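PPR (Rhodospirillum centenum, PDB 1MZU) senses light through the 4'-hydroxycinnamic acid chromophore of its N-terminal photoactive yellow protein domain, the part described here, and probably signals as a histidine kinase. Local coordinates at residues G42-Y47 / R65-E70; Q37-G42 / V119-W124; T75-F80 / F97-D102. All blocks are in the same frame, centred on the assembly; numbering follows the deposited sequence.

Contact 1 of 3, residues G42-Y47 / R65-E70; sequences GVIHRY and RNFFTE. With HC4 (4'-hydroxycinnamic acid), chain D.
Arg65 meets Ile44 through its backbone: its carbonyl oxygen takes the N-H of Ile44, with Ile44 N 2.9 Å from Arg65 O and a nearly straight bond (178° at the hydrogen). The Arg65 side chain turns away from the strand, and its NH1 lies 3.6 Å from Glu70 OE2, a long pairing of charges in which no N-H points at the oxygen. Asn66 comes next, and its backbone N donates to Glu70 OE1 over 2.8 Å, using the anti lone pair of that oxygen. Its CG stands anti to the backbone N (chi1 -164°), which puts CG beside Gly42. Beyond it, OD1 caps the helix, accepting from Thr69 N at 3.0 Å and weakly from Phe68 N, while ND2 donates to Ser41 O. An alanine here would probably leave Thr69 N and Ser41 O without these mates and weaken the start of the helix. Gly42 packs so closely against Asn66 OD1 that there is no room for a side chain, and its backbone angles suit glycine. Phe67 N then returns a bond to Gly42 O, 2.8 Å away. The edge of the Phe67 ring receives Ile44, CD1 to CD1 at 3.9 Å. At Phe68, ring atom CD2 lies 4.1 Å from Gly42 CA, and Phe67 CD2 sits over one face of this ring, toward the rim. Farther along the strand, Tyr47 OH stands 2.6 Å from O4' of the chromophore, with Ser55 OG as another hydrogen-bonding neighbour, and Glu51 also bonds the ligand. A single bridge, Val43 with Asn66, thus ties an N-capped helix to an outermost strand of the PAS sheet beside the chromophore pocket of a photoactive yellow protein.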
# COMPACT_ATOMS: atom_id res chain seq x y z
N GLY A 42 6.90 0.03 7.79
CA GLY A 42 6.66 -0.30 6.40
C GLY A 42 6.49 -1.76 6.00
O GLY A 42 6.29 -2.04 4.82
N VAL A 43 6.58 -2.66 6.98
CA VAL A 43 6.45 -4.11 6.76
C VAL A 43 5.01 -4.53 6.43
O VAL A 43 4.08 -4.15 7.13
CB VAL A 43 7.05 -4.90 7.99
CG1 VAL A 43 6.91 -6.42 7.83
CG2 VAL A 43 8.52 -4.55 8.18
N ILE A 44 4.85 -5.28 5.34
CA ILE A 44 3.55 -5.78 4.85
C ILE A 44 2.98 -6.93 5.69
O ILE A 44 3.64 -7.93 5.95
CB ILE A 44 3.64 -6.18 3.34
CG1 ILE A 44 4.09 -4.96 2.53
CG2 ILE A 44 2.27 -6.71 2.82
CD1 ILE A 44 4.41 -5.21 1.10
N HIS A 45 1.73 -6.74 6.12
CA HIS A 45 1.01 -7.72 6.91
C HIS A 45 -0.12 -8.35 6.11
O HIS A 45 -0.34 -9.56 6.19
CB HIS A 45 0.55 -7.13 8.26
CG HIS A 45 1.68 -6.86 9.21
ND1 HIS A 45 2.08 -7.78 10.16
CD2 HIS A 45 2.51 -5.81 9.34
CE1 HIS A 45 3.12 -7.30 10.82
NE2 HIS A 45 3.40 -6.10 10.34
N ARG A 46 -0.82 -7.55 5.29
CA ARG A 46 -1.89 -8.05 4.43
C ARG A 46 -1.69 -7.51 3.02
O ARG A 46 -1.32 -6.35 2.84
CB ARG A 46 -3.29 -7.65 4.92
CG ARG A 46 -3.70 -8.07 6.33
CD ARG A 46 -3.72 -9.57 6.55
NE ARG A 46 -3.87 -9.84 7.98
CZ ARG A 46 -2.88 -10.20 8.80
NH1 ARG A 46 -1.65 -10.38 8.34
NH2 ARG A 46 -3.12 -10.30 10.10
N TYR A 47 -2.01 -8.35 2.03
CA TYR A 47 -1.85 -8.00 0.62
C TYR A 47 -2.93 -8.75 -0.17
O TYR A 47 -2.82 -9.98 -0.33
CB TYR A 47 -0.43 -8.44 0.17
CG TYR A 47 0.07 -7.87 -1.14
CD1 TYR A 47 0.74 -6.63 -1.17
CD2 TYR A 47 -0.11 -8.56 -2.35
CE1 TYR A 47 1.22 -6.09 -2.40
CE2 TYR A 47 0.35 -8.04 -3.58
CZ TYR A 47 1.01 -6.80 -3.60
OH TYR A 47 1.40 -6.29 -4.81
N ARG A 65 7.88 -8.52 4.12
CA ARG A 65 8.87 -7.62 3.55
C ARG A 65 8.40 -6.16 3.63
O ARG A 65 7.20 -5.90 3.76
CB ARG A 65 9.13 -7.99 2.08
CG ARG A 65 10.38 -8.82 1.80
CD ARG A 65 10.37 -10.21 2.44
NE ARG A 65 11.44 -11.06 1.92
CZ ARG A 65 12.70 -11.06 2.34
NH1 ARG A 65 13.09 -10.25 3.32
NH2 ARG A 65 13.58 -11.87 1.77
N ASN A 66 9.35 -5.23 3.57
CA ASN A 66 9.07 -3.80 3.64
C ASN A 66 8.57 -3.25 2.29
O ASN A 66 9.23 -3.42 1.26
CB ASN A 66 10.31 -3.03 4.10
CG ASN A 66 10.01 -1.60 4.57
OD1 ASN A 66 9.67 -0.72 3.77
ND2 ASN A 66 10.17 -1.37 5.86
N PHE A 67 7.41 -2.59 2.33
CA PHE A 67 6.76 -1.99 1.16
C PHE A 67 7.61 -0.90 0.49
O PHE A 67 7.78 -0.92 -0.72
CB PHE A 67 5.37 -1.40 1.53
CG PHE A 67 4.57 -0.86 0.36
CD1 PHE A 67 4.03 -1.73 -0.61
CD2 PHE A 67 4.37 0.51 0.21
CE1 PHE A 67 3.30 -1.23 -1.72
CE2 PHE A 67 3.64 1.04 -0.91
CZ PHE A 67 3.10 0.16 -1.87
N PHE A 68 8.16 0.00 1.29
CA PHE A 68 8.95 1.12 0.76
C PHE A 68 10.40 0.86 0.39
O PHE A 68 10.87 1.35 -0.64
CB PHE A 68 8.84 2.33 1.70
CG PHE A 68 7.42 2.72 2.01
CD1 PHE A 68 6.65 3.43 1.07
CD2 PHE A 68 6.82 2.33 3.23
CE1 PHE A 68 5.28 3.76 1.33
CE2 PHE A 68 5.46 2.64 3.50
CZ PHE A 68 4.68 3.35 2.55
N THR A 69 11.09 0.06 1.20
CA THR A 69 12.50 -0.24 0.94
C THR A 69 12.77 -1.44 0.05
O THR A 69 13.79 -1.45 -0.63
CB THR A 69 13.32 -0.42 2.24
OG1 THR A 69 12.84 -1.56 2.96
CG2 THR A 69 13.21 0.83 3.12
N GLU A 70 11.87 -2.42 0.07
CA GLU A 70 12.02 -3.67 -0.71
C GLU A 70 11.04 -3.95 -1.85
O GLU A 70 11.48 -4.10 -2.99
CB GLU A 70 12.04 -4.89 0.24
CG GLU A 70 13.16 -4.88 1.28
CD GLU A 70 13.02 -5.97 2.34
OE1 GLU A 70 12.02 -5.96 3.09
OE2 GLU A 70 13.92 -6.82 2.43
C1 HC4 D . 7.23 1.07 -7.53
O1 HC4 D . 8.38 0.55 -7.35
C2 HC4 D . 5.98 0.37 -7.37
C3 HC4 D . 5.92 -0.94 -7.15
C1' HC4 D . 4.76 -1.66 -6.69
C2' HC4 D . 4.86 -3.11 -6.48
C3' HC4 D . 3.76 -3.82 -5.95
C4' HC4 D . 2.59 -3.11 -5.55
C5' HC4 D . 2.50 -1.70 -5.75
C6' HC4 D . 3.59 -1.01 -6.29
O4' HC4 D . 1.56 -3.73 -5.04

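Contact 2 of 3, residues Q37-G42 / V119-W124; sequences QVDGSG and VPDRYW
Gln37 lays its CB over one face of the Trp124 indole, 3.9 Å from the centroid of the six-membered ring, a CH-pi contact. Its CG is anti to the backbone N (chi1 -170°), and from there the extended chain runs obliquely across the indole. OE1 lies 3.5 Å from Trp124 CZ2, and the amide and ring planes stand 50° apart. Trp124 NE1 is bonded to Asp21. Arg122 NE lies 4.0 Å from Asp39 CB. These side chains share one face of the antiparallel PAS sheet, whose strands 34-39 and 122-128 are neighbours here. Val38 and Tyr123 form a hydrogen-bonded pair, with Val38 N 2.9 Å from Tyr123 O and Tyr123 N 2.8 Å from Val38 O. On their face, the Tyr123 ring turns its edge to the turn, CE1 lying 3.8 Å from Gly40 N. Asp39 holds CG between its backbone N and carbonyl carbon (chi1 56°), folded back over its own backbone and near the N-H groups that follow; OD2 accepts from Ser41 N in an Asx turn and from Val43 N, while OD1 bonds His45. Asp121 OD2 accepts from Gly40 N over 3.1 Å, the donor standing above the carboxylate plane.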
# COMPACT_ATOMS: atom_id res chain seq x y z
N GLN A 37 -1.90 -3.70 3.88
CA GLN A 37 -1.76 -3.33 5.29
C GLN A 37 -0.30 -3.41 5.67
O GLN A 37 0.34 -4.44 5.47
CB GLN A 37 -2.56 -4.23 6.22
CG GLN A 37 -2.63 -3.74 7.66
CD GLN A 37 -3.40 -4.69 8.57
OE1 GLN A 37 -4.52 -4.40 8.99
NE2 GLN A 37 -2.80 -5.83 8.87
N VAL A 38 0.20 -2.33 6.25
CA VAL A 38 1.58 -2.24 6.68
C VAL A 38 1.66 -1.78 8.13
O VAL A 38 0.66 -1.35 8.69
CB VAL A 38 2.40 -1.20 5.82
CG1 VAL A 38 2.67 -1.74 4.41
CG2 VAL A 38 1.66 0.15 5.75
N ASP A 39 2.83 -1.92 8.73
CA ASP A 39 3.01 -1.41 10.08
C ASP A 39 3.76 -0.09 9.97
O ASP A 39 4.01 0.38 8.85
CB ASP A 39 3.65 -2.41 11.06
CG ASP A 39 4.99 -2.95 10.61
OD1 ASP A 39 5.22 -4.14 10.88
OD2 ASP A 39 5.83 -2.20 10.04
N GLY A 40 4.13 0.48 11.11
CA GLY A 40 4.84 1.75 11.16
C GLY A 40 6.21 1.83 10.51
O GLY A 40 6.64 2.91 10.12
N SER A 41 6.89 0.69 10.39
CA SER A 41 8.20 0.66 9.75
C SER A 41 8.12 0.28 8.27
O SER A 41 9.15 0.22 7.58
CB SER A 41 9.21 -0.21 10.53
OG SER A 41 8.83 -1.57 10.60
N GLY A 42 6.90 0.03 7.79
CA GLY A 42 6.66 -0.30 6.40
C GLY A 42 6.49 -1.76 6.00
O GLY A 42 6.29 -2.04 4.82
N VAL A 119 -6.65 -1.68 14.33
CA VAL A 119 -5.61 -2.31 15.15
C VAL A 119 -4.46 -1.29 15.24
O VAL A 119 -4.16 -0.61 14.25
CB VAL A 119 -5.08 -3.62 14.46
CG1 VAL A 119 -4.13 -4.39 15.38
CG2 VAL A 119 -6.25 -4.51 14.03
N PRO A 120 -3.88 -1.09 16.45
CA PRO A 120 -2.78 -0.12 16.58
C PRO A 120 -1.53 -0.56 15.80
O PRO A 120 -1.33 -1.76 15.56
CB PRO A 120 -2.53 -0.11 18.09
CG PRO A 120 -3.88 -0.33 18.64
CD PRO A 120 -4.37 -1.47 17.79
N ASP A 121 -0.75 0.43 15.35
CA ASP A 121 0.49 0.24 14.58
C ASP A 121 0.23 -0.28 13.15
O ASP A 121 1.16 -0.49 12.40
CB ASP A 121 1.50 -0.68 15.34
CG ASP A 121 2.86 -0.82 14.63
OD1 ASP A 121 3.37 -1.96 14.55
OD2 ASP A 121 3.42 0.19 14.15
N ARG A 122 -1.04 -0.46 12.78
CA ARG A 122 -1.39 -0.94 11.44
C ARG A 122 -1.98 0.17 10.58
O ARG A 122 -2.71 1.02 11.08
CB ARG A 122 -2.31 -2.17 11.51
CG ARG A 122 -1.70 -3.39 12.20
CD ARG A 122 -0.33 -3.79 11.61
NE ARG A 122 0.53 -4.46 12.59
CZ ARG A 122 0.45 -5.75 12.91
NH1 ARG A 122 -0.45 -6.54 12.32
NH2 ARG A 122 1.28 -6.26 13.80
N TYR A 123 -1.60 0.19 9.30
CA TYR A 123 -2.05 1.22 8.35
C TYR A 123 -2.45 0.62 7.01
O TYR A 123 -1.89 -0.38 6.58
CB TYR A 123 -0.94 2.26 8.13
CG TYR A 123 -0.39 2.89 9.39
CD1 TYR A 123 0.73 2.34 10.05
CD2 TYR A 123 -1.04 3.99 9.99
CE1 TYR A 123 1.19 2.86 11.29
CE2 TYR A 123 -0.59 4.52 11.24
CZ TYR A 123 0.52 3.95 11.87
OH TYR A 123 0.96 4.44 13.09
N TRP A 124 -3.37 1.30 6.34
CA TRP A 124 -3.88 0.87 5.05
C TRP A 124 -3.51 1.76 3.88
O TRP A 124 -3.44 2.98 4.01
CB TRP A 124 -5.41 0.78 5.08
CG TRP A 124 -5.95 -0.36 5.84
CD1 TRP A 124 -6.50 -0.33 7.07
CD2 TRP A 124 -5.97 -1.73 5.42
NE1 TRP A 124 -6.87 -1.59 7.47
CE2 TRP A 124 -6.56 -2.47 6.48
CE3 TRP A 124 -5.56 -2.40 4.26
CZ2 TRP A 124 -6.74 -3.87 6.40
CZ3 TRP A 124 -5.73 -3.80 4.18
CH2 TRP A 124 -6.32 -4.51 5.25

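Contact 3 of 3, residues T75-F80 / F97-D102; sequences TNIPAF and FDFVFD. With HC4 (4'-hydroxycinnamic acid), chain D.
Phe80 meets both Phe97 and Phe99, its plane nearly perpendicular to each, and the three rings form an aromatic cluster. Phe97 turns its edge to a face of Phe80, the centroids 5.2 Å apart and the planes at 85°. Phe80 in turn directs its own edge at the face of Phe99, centroids 5.1 Å apart, so that CD2 lies over the centre of that ring. Each of these is a T-shaped pair, and Phe80 plays face in one and edge in the other. Its remaining face is covered by Thr75 CB, toward the rim. Phe80 CG, anti to the backbone N (chi1 -153°), is set close to Phe97 CZ. Phe97 has a second visitor: Ala79 O lies over one of its faces, 3.5 Å from CE2, while also making a weak hydrogen bond with Arg83. Ile77 and Phe99 approach tip to tip, with Ile77 CD1 in the plane of the ring and 3.6 Å from Phe99 CE1. Phe101 CE1 meets Phe80 CE2 at 4.0 Å and Thr75 CG2 at 3.8 Å; the hydroxyl of Thr75 is bonded to Ala72 O. One face of Phe101 looks onto the chromophore, whose C6' sits over the ring centre, and Phe101 CD1 comes within 3.7 Å of its C2. In the PAS fold this joins the start of helix 78-89 to the outermost strand 94-102. Between the two segments the contact is carbon against carbon, apart from the oxygen resting over Phe97, and is made without hydrogen bonds. The fit therefore probably depends on shape and on edge-to-face packing, in which weakly positive ring hydrogens meet electron-rich faces, and the chromophore ring meets an apolar wall at Phe101.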
# COMPACT_ATOMS: atom_id res chain seq x y z
N THR A 75 7.99 4.25 -4.65
CA THR A 75 7.18 5.01 -3.71
C THR A 75 8.05 5.74 -2.67
O THR A 75 7.53 6.53 -1.89
CB THR A 75 6.20 4.09 -2.93
OG1 THR A 75 6.92 3.23 -2.03
CG2 THR A 75 5.36 3.25 -3.89
N ASN A 76 9.36 5.48 -2.68
CA ASN A 76 10.29 6.08 -1.71
C ASN A 76 10.69 7.56 -1.94
O ASN A 76 11.85 7.95 -1.77
CB ASN A 76 11.52 5.17 -1.52
CG ASN A 76 11.98 5.09 -0.07
OD1 ASN A 76 13.17 4.94 0.21
ND2 ASN A 76 11.04 5.17 0.86
N ILE A 77 9.70 8.36 -2.32
CA ILE A 77 9.85 9.79 -2.58
C ILE A 77 8.98 10.55 -1.53
O ILE A 77 8.20 9.91 -0.82
CB ILE A 77 9.40 10.15 -4.05
CG1 ILE A 77 8.00 9.61 -4.37
CG2 ILE A 77 10.45 9.67 -5.05
CD1 ILE A 77 7.41 10.23 -5.64
N PRO A 78 9.17 11.90 -1.37
CA PRO A 78 8.34 12.62 -0.38
C PRO A 78 6.83 12.62 -0.62
O PRO A 78 6.06 12.73 0.33
CB PRO A 78 8.92 14.03 -0.42
CG PRO A 78 10.35 13.76 -0.63
CD PRO A 78 10.33 12.74 -1.74
N ALA A 79 6.41 12.45 -1.87
CA ALA A 79 4.99 12.43 -2.23
C ALA A 79 4.26 11.17 -1.75
O ALA A 79 3.05 11.19 -1.58
CB ALA A 79 4.82 12.57 -3.74
N PHE A 80 5.01 10.09 -1.51
CA PHE A 80 4.41 8.83 -1.05
C PHE A 80 4.94 8.38 0.31
O PHE A 80 4.16 8.36 1.26
CB PHE A 80 4.58 7.73 -2.12
CG PHE A 80 3.52 6.62 -2.11
CD1 PHE A 80 3.14 5.95 -0.92
CD2 PHE A 80 2.96 6.18 -3.32
CE1 PHE A 80 2.23 4.85 -0.94
CE2 PHE A 80 2.05 5.08 -3.36
CZ PHE A 80 1.69 4.41 -2.16
N PHE A 97 -4.02 11.11 -3.06
CA PHE A 97 -3.22 11.72 -4.13
C PHE A 97 -3.11 10.82 -5.36
O PHE A 97 -3.27 9.61 -5.25
CB PHE A 97 -1.80 12.09 -3.63
CG PHE A 97 -1.02 10.93 -3.03
CD1 PHE A 97 -1.24 10.54 -1.69
CD2 PHE A 97 -0.06 10.23 -3.79
CE1 PHE A 97 -0.51 9.48 -1.11
CE2 PHE A 97 0.68 9.17 -3.22
CZ PHE A 97 0.45 8.79 -1.87
N ASP A 98 -2.83 11.43 -6.51
CA ASP A 98 -2.66 10.70 -7.76
C ASP A 98 -1.20 10.25 -7.87
O ASP A 98 -0.29 10.94 -7.39
CB ASP A 98 -3.05 11.57 -8.97
CG ASP A 98 -4.57 11.82 -9.05
OD1 ASP A 98 -5.35 11.14 -8.35
OD2 ASP A 98 -4.99 12.72 -9.82
N PHE A 99 -0.98 9.07 -8.45
CA PHE A 99 0.35 8.49 -8.58
C PHE A 99 0.44 7.60 -9.81
O PHE A 99 -0.58 7.19 -10.36
CB PHE A 99 0.68 7.66 -7.33
CG PHE A 99 2.14 7.60 -7.00
CD1 PHE A 99 2.79 8.73 -6.47
CD2 PHE A 99 2.89 6.44 -7.26
CE1 PHE A 99 4.17 8.70 -6.21
CE2 PHE A 99 4.28 6.39 -7.00
CZ PHE A 99 4.92 7.53 -6.47
N VAL A 100 1.67 7.29 -10.21
CA VAL A 100 1.93 6.43 -11.36
C VAL A 100 2.99 5.39 -10.97
O VAL A 100 4.06 5.74 -10.45
CB VAL A 100 2.31 7.28 -12.64
CG1 VAL A 100 3.63 8.03 -12.47
CG2 VAL A 100 2.34 6.41 -13.88
N PHE A 101 2.63 4.12 -11.11
CA PHE A 101 3.51 3.00 -10.80
C PHE A 101 4.36 2.61 -12.01
O PHE A 101 3.83 2.24 -13.07
CB PHE A 101 2.70 1.79 -10.30
CG PHE A 101 2.29 1.90 -8.86
CD1 PHE A 101 3.07 2.63 -7.94
CD2 PHE A 101 1.12 1.26 -8.40
CE1 PHE A 101 2.70 2.74 -6.58
CE2 PHE A 101 0.72 1.36 -7.03
CZ PHE A 101 1.53 2.11 -6.12
N ASP A 102 5.69 2.72 -11.84
CA ASP A 102 6.67 2.43 -12.89
C ASP A 102 7.12 0.96 -12.91
O ASP A 102 8.19 0.60 -12.41
CB ASP A 102 7.89 3.35 -12.74
CG ASP A 102 8.71 3.46 -14.02
OD1 ASP A 102 8.11 3.75 -15.09
OD2 ASP A 102 9.94 3.26 -13.95
C1 HC4 D . 7.23 1.07 -7.53
O1 HC4 D . 8.38 0.55 -7.35
C2 HC4 D . 5.98 0.37 -7.37
C3 HC4 D . 5.92 -0.94 -7.15
C1' HC4 D . 4.76 -1.66 -6.69
C2' HC4 D . 4.86 -3.11 -6.48
C3' HC4 D . 3.76 -3.82 -5.95
C4' HC4 D . 2.59 -3.11 -5.55
C5' HC4 D . 2.50 -1.70 -5.75
C6' HC4 D . 3.59 -1.01 -6.29
O4' HC4 D . 1.56 -3.73 -5.04

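All three contacts belong to one PAS domain and draw on its single antiparallel sheet. Contacts 1 and 2 are close, centres about 9 Å apart, share Gly42 and use the adjoining strands 44-47 and 34-39; contact 3 lies at the other outermost strand, 94-102, with its centre about 15 Å from that of contact 1 and 18 Å from that of contact 2. Along the chain, contact 1 closes before contact 3 opens, and contact 2 spans both. Helices 67-71 and 78-89 join contacts 1 and 3 where Phe68 CE1 meets Phe80 CD1 at 3.8 Å. Both of these contacts also touch the chromophore, which therefore meets residues from the two outermost strands of the sheet.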